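Local coordinates for D-3-phosphoglycerate dehydrogenase-related protein (Vibrio cholerae, PDB 4S1V), which probably catalyses the NAD-dependent interconversion of a D-2-hydroxy acid and its 2-oxo acid, as in the D-3-phosphoglycerate dehydrogenases of its family, at residues E38-E49 against T61-L71; G154-Q164 against S181-Y190. All coordinates share one frame; numbering follows the deposited sequence.

Interaction 1: residues E38-E49 against T61-L71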
loop_
_atom_site.group_PDB
_atom_site.type_symbol
_atom_site.label_atom_id
_atom_site.label_comp_id
_atom_site.label_asym_id
_atom_site.label_seq_id
_atom_site.Cartn_x
_atom_site.Cartn_y
_atom_site.Cartn_z
ATOM N N GLU C 38 39.327 3.888 -1.308
ATOM C CA GLU C 38 40.571 3.809 -2.077
ATOM C C GLU C 38 41.662 3.026 -1.354
ATOM O O GLU C 38 42.526 2.433 -1.998
ATOM C CB GLU C 38 41.068 5.205 -2.470
ATOM C CG GLU C 38 40.048 6.015 -3.261
ATOM C CD GLU C 38 40.652 7.162 -4.057
ATOM O OE1 GLU C 38 41.349 8.026 -3.481
ATOM O OE2 GLU C 38 40.400 7.213 -5.275
ATOM N N THR C 39 41.608 3.018 -0.021
ATOM C CA THR C 39 42.506 2.202 0.794
ATOM C C THR C 39 42.333 0.715 0.446
ATOM O O THR C 39 43.315 0.013 0.191
ATOM C CB THR C 39 42.282 2.456 2.309
ATOM O OG1 THR C 39 42.534 3.836 2.612
ATOM C CG2 THR C 39 43.197 1.591 3.149
ATOM N N VAL C 40 41.082 0.255 0.414
ATOM C CA VAL C 40 40.753 -1.129 0.046
ATOM C C VAL C 40 41.121 -1.420 -1.409
ATOM O O VAL C 40 41.628 -2.506 -1.717
ATOM C CB VAL C 40 39.260 -1.453 0.297
ATOM C CG1 VAL C 40 38.915 -2.856 -0.177
ATOM C CG2 VAL C 40 38.928 -1.310 1.777
ATOM N N LEU C 41 40.875 -0.445 -2.287
ATOM C CA LEU C 41 41.165 -0.582 -3.715
ATOM C C LEU C 41 42.653 -0.719 -3.992
ATOM O O LEU C 41 43.061 -1.606 -4.737
ATOM C CB LEU C 41 40.604 0.597 -4.516
ATOM C CG LEU C 41 39.179 0.499 -5.062
ATOM C CD1 LEU C 41 38.790 1.830 -5.687
ATOM C CD2 LEU C 41 39.038 -0.634 -6.074
ATOM N N ILE C 42 43.449 0.167 -3.395
ATOM C CA ILE C 42 44.908 0.105 -3.502
ATOM C C ILE C 42 45.425 -1.242 -3.009
ATOM O O ILE C 42 46.208 -1.902 -3.700
ATOM C CB ILE C 42 45.589 1.283 -2.767
ATOM C CG1 ILE C 42 45.434 2.571 -3.584
ATOM C CG2 ILE C 42 47.066 0.998 -2.505
ATOM C CD1 ILE C 42 45.472 3.840 -2.756
ATOM N N GLU C 43 44.963 -1.665 -1.832
ATOM C CA GLU C 43 45.387 -2.950 -1.273
ATOM C C GLU C 43 44.933 -4.125 -2.134
ATOM O O GLU C 43 45.636 -5.128 -2.239
ATOM C CB GLU C 43 44.916 -3.115 0.179
ATOM C CG GLU C 43 45.559 -2.142 1.168
ATOM C CD GLU C 43 47.071 -2.034 1.009
ATOM O OE1 GLU C 43 47.764 -3.071 1.111
ATOM O OE2 GLU C 43 47.568 -0.910 0.781
ATOM N N ARG C 44 43.767 -3.984 -2.756
ATOM C CA ARG C 44 43.206 -5.026 -3.615
ATOM C C ARG C 44 43.913 -5.110 -4.979
ATOM O O ARG C 44 44.162 -6.206 -5.491
ATOM C CB ARG C 44 41.697 -4.803 -3.775
ATOM C CG ARG C 44 41.022 -5.565 -4.902
ATOM C CD ARG C 44 39.541 -5.216 -4.997
ATOM N NE ARG C 44 38.777 -5.724 -3.858
ATOM C CZ ARG C 44 37.461 -5.594 -3.710
ATOM N NH1 ARG C 44 36.735 -4.968 -4.632
ATOM N NH2 ARG C 44 36.864 -6.096 -2.635
ATOM N N LEU C 45 44.261 -3.953 -5.541
ATOM C CA LEU C 45 44.773 -3.878 -6.914
ATOM C C LEU C 45 46.301 -3.899 -7.065
ATOM O O LEU C 45 46.808 -3.892 -8.192
ATOM C CB LEU C 45 44.186 -2.651 -7.638
ATOM C CG LEU C 45 42.657 -2.537 -7.727
ATOM C CD1 LEU C 45 42.238 -1.216 -8.363
ATOM C CD2 LEU C 45 42.047 -3.716 -8.468
ATOM N N LYS C 46 47.028 -3.929 -5.945
ATOM C CA LYS C 46 48.498 -3.897 -5.987
ATOM C C LYS C 46 49.147 -4.844 -7.014
ATOM O O LYS C 46 49.946 -4.384 -7.831
ATOM C CB LYS C 46 49.128 -4.077 -4.598
ATOM C CG LYS C 46 49.295 -2.770 -3.848
ATOM C CD LYS C 46 50.615 -2.704 -3.106
ATOM C CE LYS C 46 50.707 -1.437 -2.259
ATOM N NZ LYS C 46 50.786 -0.173 -3.051
ATOM N N PRO C 47 48.790 -6.151 -6.996
ATOM C CA PRO C 47 49.493 -7.098 -7.877
ATOM C C PRO C 47 49.098 -7.024 -9.363
ATOM O O PRO C 47 49.645 -7.772 -10.179
ATOM C CB PRO C 47 49.093 -8.460 -7.306
ATOM C CG PRO C 47 47.733 -8.232 -6.748
ATOM C CD PRO C 47 47.762 -6.835 -6.183
ATOM N N PHE C 48 48.167 -6.140 -9.714
ATOM C CA PHE C 48 47.641 -6.118 -11.080
ATOM C C PHE C 48 48.403 -5.203 -12.028
ATOM O O PHE C 48 48.840 -4.117 -11.653
ATOM C CB PHE C 48 46.146 -5.805 -11.083
ATOM C CG PHE C 48 45.306 -6.909 -10.511
ATOM C CD1 PHE C 48 45.083 -8.074 -11.233
ATOM C CD2 PHE C 48 44.750 -6.792 -9.241
ATOM C CE1 PHE C 48 44.310 -9.096 -10.703
ATOM C CE2 PHE C 48 43.978 -7.809 -8.706
ATOM C CZ PHE C 48 43.758 -8.961 -9.435
ATOM N N GLU C 49 48.551 -5.675 -13.261
ATOM C CA GLU C 49 49.276 -4.964 -14.316
ATOM C C GLU C 49 48.336 -4.260 -15.304
ATOM O O GLU C 49 48.738 -3.312 -15.987
ATOM C CB GLU C 49 50.199 -5.939 -15.062
ATOM C CG GLU C 49 51.285 -6.562 -14.191
ATOM C CD GLU C 49 51.936 -7.776 -14.831
ATOM O OE1 GLU C 49 51.314 -8.863 -14.829
ATOM O OE2 GLU C 49 53.080 -7.646 -15.324
ATOM N N THR C 61 41.688 8.117 -9.596
ATOM C CA THR C 61 42.253 9.321 -8.988
ATOM C C THR C 61 43.779 9.258 -8.961
ATOM O O THR C 61 44.360 8.211 -9.230
ATOM C CB THR C 61 41.739 9.529 -7.551
ATOM O OG1 THR C 61 42.075 8.389 -6.755
ATOM C CG2 THR C 61 40.221 9.764 -7.523
ATOM N N GLU C 62 44.419 10.380 -8.635
ATOM C CA GLU C 62 45.870 10.400 -8.457
ATOM C C GLU C 62 46.285 9.479 -7.308
ATOM O O GLU C 62 47.300 8.784 -7.394
ATOM C CB GLU C 62 46.390 11.821 -8.236
ATOM C CG GLU C 62 47.908 11.901 -8.235
ATOM C CD GLU C 62 48.448 13.287 -8.537
ATOM O OE1 GLU C 62 47.729 14.284 -8.319
ATOM O OE2 GLU C 62 49.605 13.374 -8.993
ATOM N N ASN C 63 45.481 9.474 -6.248
ATOM C CA ASN C 63 45.676 8.568 -5.121
ATOM C C ASN C 63 45.814 7.104 -5.561
ATOM O O ASN C 63 46.722 6.406 -5.116
ATOM C CB ASN C 63 44.536 8.735 -4.112
ATOM C CG ASN C 63 44.745 7.923 -2.845
ATOM O OD1 ASN C 63 45.857 7.823 -2.327
ATOM N ND2 ASN C 63 43.666 7.344 -2.336
ATOM N N LEU C 64 44.923 6.646 -6.440
ATOM C CA LEU C 64 45.028 5.293 -6.986
ATOM C C LEU C 64 46.316 5.119 -7.792
ATOM O O LEU C 64 47.075 4.183 -7.561
ATOM C CB LEU C 64 43.808 4.940 -7.855
ATOM C CG LEU C 64 42.451 4.588 -7.227
ATOM C CD1 LEU C 64 41.553 3.932 -8.270
ATOM C CD2 LEU C 64 42.612 3.673 -6.019
ATOM N N LEU C 65 46.558 6.036 -8.724
ATOM C CA LEU C 65 47.724 5.978 -9.603
ATOM C C LEU C 65 49.044 6.075 -8.836
ATOM O O LEU C 65 50.029 5.428 -9.200
ATOM C CB LEU C 65 47.640 7.087 -10.658
ATOM C CG LEU C 65 46.480 7.013 -11.660
ATOM C CD1 LEU C 65 46.129 8.398 -12.180
ATOM C CD2 LEU C 65 46.805 6.074 -12.814
ATOM N N ALA C 66 49.056 6.873 -7.769
ATOM C CA ALA C 66 50.253 7.047 -6.945
ATOM C C ALA C 66 50.641 5.765 -6.213
ATOM O O ALA C 66 51.820 5.548 -5.929
ATOM C CB ALA C 66 50.069 8.192 -5.956
ATOM N N HIS C 67 49.658 4.908 -5.933
ATOM C CA HIS C 67 49.886 3.733 -5.094
ATOM C C HIS C 67 49.731 2.406 -5.777
ATOM O O HIS C 67 49.576 1.369 -5.117
ATOM C CB HIS C 67 49.008 3.816 -3.858
ATOM C CG HIS C 67 49.310 5.008 -3.003
ATOM N ND1 HIS C 67 50.407 5.075 -2.225
ATOM C CD2 HIS C 67 48.639 6.219 -2.846
ATOM C CE1 HIS C 67 50.433 6.259 -1.593
ATOM N NE2 HIS C 67 49.347 6.959 -1.971
ATOM N N LEU C 68 49.774 2.423 -7.106
ATOM C CA LEU C 68 49.698 1.200 -7.896
ATOM C C LEU C 68 50.832 1.154 -8.934
ATOM O O LEU C 68 50.591 1.355 -10.133
ATOM C CB LEU C 68 48.319 1.061 -8.557
ATOM C CG LEU C 68 47.100 0.848 -7.644
ATOM C CD1 LEU C 68 45.806 0.927 -8.439
ATOM C CD2 LEU C 68 47.183 -0.474 -6.891
ATOM N N PRO C 69 52.073 0.876 -8.471
ATOM C CA PRO C 69 53.272 0.926 -9.326
ATOM C C PRO C 69 53.392 -0.201 -10.362
ATOM O O PRO C 69 54.128 -0.051 -11.342
ATOM C CB PRO C 69 54.421 0.843 -8.316
ATOM C CG PRO C 69 53.850 0.088 -7.170
ATOM C CD PRO C 69 52.424 0.542 -7.075
ATOM N N ASN C 70 52.699 -1.317 -10.151
ATOM C CA ASN C 70 52.716 -2.404 -11.138
ATOM C C ASN C 70 51.725 -2.201 -12.295
ATOM O O ASN C 70 51.773 -2.925 -13.287
ATOM C CB ASN C 70 52.478 -3.764 -10.473
ATOM C CG ASN C 70 53.465 -4.052 -9.359
ATOM O OD1 ASN C 70 54.651 -3.736 -9.458
ATOM N ND2 ASN C 70 52.974 -4.664 -8.286
ATOM N N LEU C 71 50.832 -1.223 -12.161
ATOM C CA LEU C 71 49.839 -0.940 -13.201
ATOM C C LEU C 71 50.476 -0.361 -14.465
ATOM O O LEU C 71 51.149 0.666 -14.414
ATOM C CB LEU C 71 48.759 0.015 -12.672
ATOM C CG LEU C 71 47.538 0.282 -13.563
ATOM C CD1 LEU C 71 46.789 -1.001 -13.902
ATOM C CD2 LEU C 71 46.606 1.302 -12.922
HETATM O O HOH W 1 50.459 -1.852 -8.529
#

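Interaction 2: residues G154-Q164 against S181-Y190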
loop_
_atom_site.group_PDB
_atom_site.type_symbol
_atom_site.label_atom_id
_atom_site.label_comp_id
_atom_site.label_asym_id
_atom_site.label_seq_id
_atom_site.Cartn_x
_atom_site.Cartn_y
_atom_site.Cartn_z
ATOM N N GLY C 154 18.722 17.021 -26.968
ATOM C CA GLY C 154 19.887 16.344 -27.558
ATOM C C GLY C 154 19.507 15.253 -28.543
ATOM O O GLY C 154 18.995 14.201 -28.149
ATOM N N LEU C 155 19.771 15.486 -29.825
ATOM C CA LEU C 155 19.368 14.534 -30.864
ATOM C C LEU C 155 20.548 13.750 -31.437
ATOM O O LEU C 155 20.712 13.651 -32.654
ATOM C CB LEU C 155 18.560 15.234 -31.975
ATOM C CG LEU C 155 17.563 14.398 -32.792
ATOM C CD1 LEU C 155 16.382 13.938 -31.947
ATOM C CD2 LEU C 155 17.079 15.173 -34.006
ATOM N N GLY C 156 21.357 13.175 -30.548
ATOM C CA GLY C 156 22.501 12.361 -30.945
ATOM C C GLY C 156 22.083 10.929 -31.203
ATOM O O GLY C 156 20.899 10.650 -31.413
ATOM N N LYS C 157 23.055 10.018 -31.168
ATOM C CA LYS C 157 22.819 8.593 -31.439
ATOM C C LYS C 157 21.665 7.995 -30.616
ATOM O O LYS C 157 20.827 7.280 -31.160
ATOM C CB LYS C 157 24.114 7.777 -31.270
ATOM C CG LYS C 157 24.798 7.912 -29.909
ATOM C CD LYS C 157 25.988 6.969 -29.756
ATOM C CE LYS C 157 26.449 6.898 -28.302
ATOM N NZ LYS C 157 26.870 5.514 -27.931
ATOM N N ILE C 158 21.612 8.305 -29.322
ATOM C CA ILE C 158 20.516 7.824 -28.475
ATOM C C ILE C 158 19.233 8.628 -28.699
ATOM O O ILE C 158 18.177 8.045 -28.938
ATOM C CB ILE C 158 20.905 7.764 -26.976
ATOM C CG1 ILE C 158 22.080 6.801 -26.778
ATOM C CG2 ILE C 158 19.722 7.299 -26.135
ATOM C CD1 ILE C 158 22.731 6.861 -25.408
ATOM N N GLY C 159 19.333 9.957 -28.648
ATOM C CA GLY C 159 18.182 10.841 -28.876
ATOM C C GLY C 159 17.378 10.515 -30.128
ATOM O O GLY C 159 16.144 10.441 -30.075
ATOM N N GLN C 160 18.072 10.300 -31.249
ATOM C CA GLN C 160 17.415 10.006 -32.531
ATOM C C GLN C 160 16.576 8.736 -32.489
ATOM O O GLN C 160 15.502 8.670 -33.097
ATOM C CB GLN C 160 18.442 9.887 -33.656
ATOM C CG GLN C 160 18.862 11.218 -34.250
ATOM C CD GLN C 160 20.035 11.089 -35.201
ATOM O OE1 GLN C 160 19.961 10.375 -36.203
ATOM N NE2 GLN C 160 21.123 11.794 -34.898
ATOM N N ARG C 161 17.076 7.734 -31.774
ATOM C CA ARG C 161 16.356 6.486 -31.594
ATOM C C ARG C 161 15.095 6.661 -30.761
ATOM O O ARG C 161 14.068 6.056 -31.067
ATOM C CB ARG C 161 17.270 5.417 -30.999
ATOM C CG ARG C 161 18.269 4.904 -32.021
ATOM C CD ARG C 161 19.268 3.920 -31.458
ATOM N NE ARG C 161 20.364 3.753 -32.414
ATOM C CZ ARG C 161 20.444 2.784 -33.321
ATOM N NH1 ARG C 161 19.512 1.845 -33.405
ATOM N NH2 ARG C 161 21.480 2.747 -34.138
ATOM N N ILE C 162 15.180 7.495 -29.723
ATOM C CA ILE C 162 14.031 7.818 -28.867
ATOM C C ILE C 162 12.935 8.521 -29.674
ATOM O O ILE C 162 11.749 8.221 -29.516
ATOM C CB ILE C 162 14.462 8.662 -27.637
ATOM C CG1 ILE C 162 15.542 7.935 -26.809
ATOM C CG2 ILE C 162 13.279 9.013 -26.745
ATOM C CD1 ILE C 162 15.212 6.508 -26.425
ATOM N N ALA C 163 13.345 9.451 -30.541
ATOM C CA ALA C 163 12.432 10.141 -31.465
ATOM C C ALA C 163 11.702 9.176 -32.390
ATOM O O ALA C 163 10.497 9.291 -32.566
ATOM C CB ALA C 163 13.181 11.182 -32.279
ATOM N N GLN C 164 12.428 8.218 -32.970
ATOM C CA GLN C 164 11.804 7.223 -33.842
ATOM C C GLN C 164 10.798 6.383 -33.066
ATOM O O GLN C 164 9.746 6.031 -33.603
ATOM C CB GLN C 164 12.858 6.317 -34.492
ATOM C CG GLN C 164 13.658 7.005 -35.585
ATOM C CD GLN C 164 14.895 6.239 -36.001
ATOM O OE1 GLN C 164 15.453 5.447 -35.230
ATOM N NE2 GLN C 164 15.344 6.476 -37.232
ATOM N N SER C 181 21.558 19.764 -33.214
ATOM C CA SER C 181 20.458 18.893 -32.806
ATOM C C SER C 181 19.160 19.361 -33.431
ATOM O O SER C 181 18.408 18.558 -33.978
ATOM C CB SER C 181 20.309 18.843 -31.279
ATOM O OG SER C 181 21.132 17.837 -30.721
ATOM N N ARG C 182 18.909 20.666 -33.339
ATOM C CA ARG C 182 17.689 21.273 -33.873
ATOM C C ARG C 182 17.622 21.277 -35.408
ATOM O O ARG C 182 16.530 21.204 -35.980
ATOM C CB ARG C 182 17.488 22.680 -33.298
ATOM C CG ARG C 182 16.876 22.677 -31.901
ATOM C CD ARG C 182 16.819 24.078 -31.316
ATOM N NE ARG C 182 18.125 24.569 -30.872
ATOM C CZ ARG C 182 18.550 25.820 -31.036
ATOM N NH1 ARG C 182 17.786 26.717 -31.667
ATOM N NH2 ARG C 182 19.744 26.177 -30.587
ATOM N N GLN C 183 18.775 21.373 -36.066
ATOM C CA GLN C 183 18.852 21.214 -37.525
ATOM C C GLN C 183 18.484 19.791 -37.946
ATOM O O GLN C 183 17.677 19.586 -38.860
ATOM C CB GLN C 183 20.254 21.571 -38.042
ATOM C CG GLN C 183 20.390 21.507 -39.562
ATOM C CD GLN C 183 21.821 21.668 -40.039
ATOM O OE1 GLN C 183 22.628 22.346 -39.411
ATOM N NE2 GLN C 183 22.137 21.055 -41.167
ATOM N N LYS C 184 19.084 18.814 -37.274
ATOM C CA LYS C 184 18.736 17.406 -37.464
ATOM C C LYS C 184 17.230 17.173 -37.301
ATOM O O LYS C 184 16.604 16.483 -38.118
ATOM C CB LYS C 184 19.518 16.535 -36.477
ATOM C CG LYS C 184 19.457 15.043 -36.767
ATOM C CD LYS C 184 20.308 14.678 -37.968
ATOM C CE LYS C 184 20.370 13.175 -38.172
ATOM N NZ LYS C 184 21.029 12.855 -39.469
ATOM N N ALA C 185 16.663 17.760 -36.245
ATOM C CA ALA C 185 15.219 17.710 -35.977
ATOM C C ALA C 185 14.388 18.147 -37.192
ATOM O O ALA C 185 13.501 17.412 -37.644
ATOM C CB ALA C 185 14.882 18.568 -34.767
ATOM N N LEU C 186 14.674 19.341 -37.711
ATOM C CA LEU C 186 13.957 19.855 -38.887
ATOM C C LEU C 186 14.162 18.960 -40.111
ATOM O O LEU C 186 13.205 18.636 -40.799
ATOM C CB LEU C 186 14.347 21.305 -39.201
ATOM C CG LEU C 186 14.007 22.406 -38.179
ATOM C CD1 LEU C 186 14.287 23.775 -38.778
ATOM C CD2 LEU C 186 12.570 22.340 -37.676
ATOM N N GLU C 187 15.403 18.544 -40.361
ATOM C CA GLU C 187 15.707 17.639 -41.481
ATOM C C GLU C 187 14.988 16.289 -41.395
ATOM O O GLU C 187 14.710 15.666 -42.418
ATOM C CB GLU C 187 17.211 17.421 -41.609
ATOM C CG GLU C 187 17.970 18.636 -42.126
ATOM C CD GLU C 187 19.470 18.519 -41.927
ATOM O OE1 GLU C 187 19.916 17.516 -41.329
ATOM O OE2 GLU C 187 20.209 19.431 -42.361
ATOM N N LEU C 188 14.689 15.844 -40.178
ATOM C CA LEU C 188 13.927 14.616 -39.991
ATOM C C LEU C 188 12.409 14.862 -39.954
ATOM O O LEU C 188 11.624 13.916 -39.938
ATOM C CB LEU C 188 14.399 13.871 -38.732
ATOM C CG LEU C 188 15.861 13.392 -38.749
ATOM C CD1 LEU C 188 16.294 12.866 -37.379
ATOM C CD2 LEU C 188 16.105 12.357 -39.848
ATOM N N GLY C 189 12.003 16.128 -39.934
ATOM C CA GLY C 189 10.585 16.487 -39.960
ATOM C C GLY C 189 9.933 16.551 -38.588
ATOM O O GLY C 189 8.705 16.498 -38.482
ATOM N N TYR C 190 10.762 16.657 -37.546
ATOM C CA TYR C 190 10.298 16.894 -36.178
ATOM C C TYR C 190 10.232 18.397 -35.909
ATOM O O TYR C 190 10.604 19.203 -36.761
ATOM C CB TYR C 190 11.242 16.248 -35.154
ATOM C CG TYR C 190 11.577 14.787 -35.378
ATOM C CD1 TYR C 190 10.608 13.864 -35.788
ATOM C CD2 TYR C 190 12.868 14.320 -35.144
ATOM C CE1 TYR C 190 10.930 12.529 -35.975
ATOM C CE2 TYR C 190 13.193 12.988 -35.316
ATOM C CZ TYR C 190 12.227 12.098 -35.731
ATOM O OH TYR C 190 12.571 10.774 -35.904
#

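Interaction 1: residues E38-E49 against T61-L71
The carboxylate of E38, in the first turn of helix 38-45, takes a hydrogen bond on each oxygen from the start of helix 62-66. T61 OG1 donates to E38 OE2 over 2.5 Å, reaching its syn side, while N63 ND2 meets E38 OE1 at 2.7 Å from above the carboxylate plane. The amide plane of N63 is turned 46° from the carboxylate; with a donor on each oxygen, the rotation of the carboxylate is restrained. T61 has a second task: with its OG1 held between the backbone N and the carbonyl carbon (chi1 59°), it occupies the N-cap position and accepts a weak bond from L64 N.

At the far ends of the two helices the pairing is between side chain and backbone. The K46 chain, bent at chi2 and chi4, brings NZ to 2.8 Å from H67 O, a backbone carbonyl just past helix 62-66. The carbonyl O of K46 is itself gripped twice, by N70 ND2 at 3.1 Å and by a water that also accepts from N70 N.

Between these polar ends lies an apolar seam. L64 CD2 packs 3.9 Å from I42 CG1 and also against L41 CB; I42 spreads CG2 and CD1 over H67 CB; and L68 CD2 lies 3.8 Å from L45 CB. The helix axes, 9.9 Å apart at closest, run nearly parallel, at -28°, as expected of neighbouring crossover helices in a parallel alpha/beta sheet. L45 continues inward onto A5 of strand 3-6 and L51 of strand 50-53, which L71 also touches; E49 OE1 accepts from K3 N, while on the other flank L65 packs on helix 86-91.

Interaction 2: residues G154-Q164 against S181-Y190
L155 enters the contact with its side chain directed at helix 179-188, and its CD2 methyl does most of the touching. With CG anti to the backbone N (chi1 -154°), that methyl settles against the helix wall, 3.4 Å from A185 N and 3.6 Å from K184 CG. It also meets the Y190 ring at the edge, near its plane.

The ring of Y190 reaches across to helix 157-168, where A163 CB lies 3.5 Å from CE2 in an oblique approach; L188 CB covers one ring face, offset toward the rim. The Schellman motif centred on G189 turns the chain back after the helix and delivers Y190 to this place. Q160 crosses K184 at about a right angle, the K184 CE methylene 3.4 Å from Q160 OE1. The other end of that amide is committed within its own segment: Q160 NE2 donates to L155 O at 2.9 Å.

Only one hydrogen bond joins the segments. L155 N points almost straight at S181 OG, 2.9 Å away with an angle of 175°. G154, G156 and G159 fit the Rossmann GxGxxG pattern, and the bond ties helix 179-188 to that glycine-rich turn, which probably faces the dinucleotide. With both polar backbone atoms of L155 engaged, the turn's backbone should be held in place while the leucine side chain packs on the helix.

Both contacts join successive strand-connecting segments of parallel alpha/beta sheets, yet they serve different sheets. Interaction 1 pairs two helices flanking the five-stranded sheet, whereas interaction 2 lies against the seven-stranded sheet within the NAD-binding region. Their centres are 42 Å apart, on opposite sides of the chain's centre, and even their nearest atoms stay about 24 Å from each other. Interaction 2 contains the glycine-rich turn and so probably borders the cofactor site; interaction 1 is structural packing distant from that turn. Along the chain they follow in series, 38-49/61-71 being complete before 154-164/181-190 begins, so neither contact is threaded through the other.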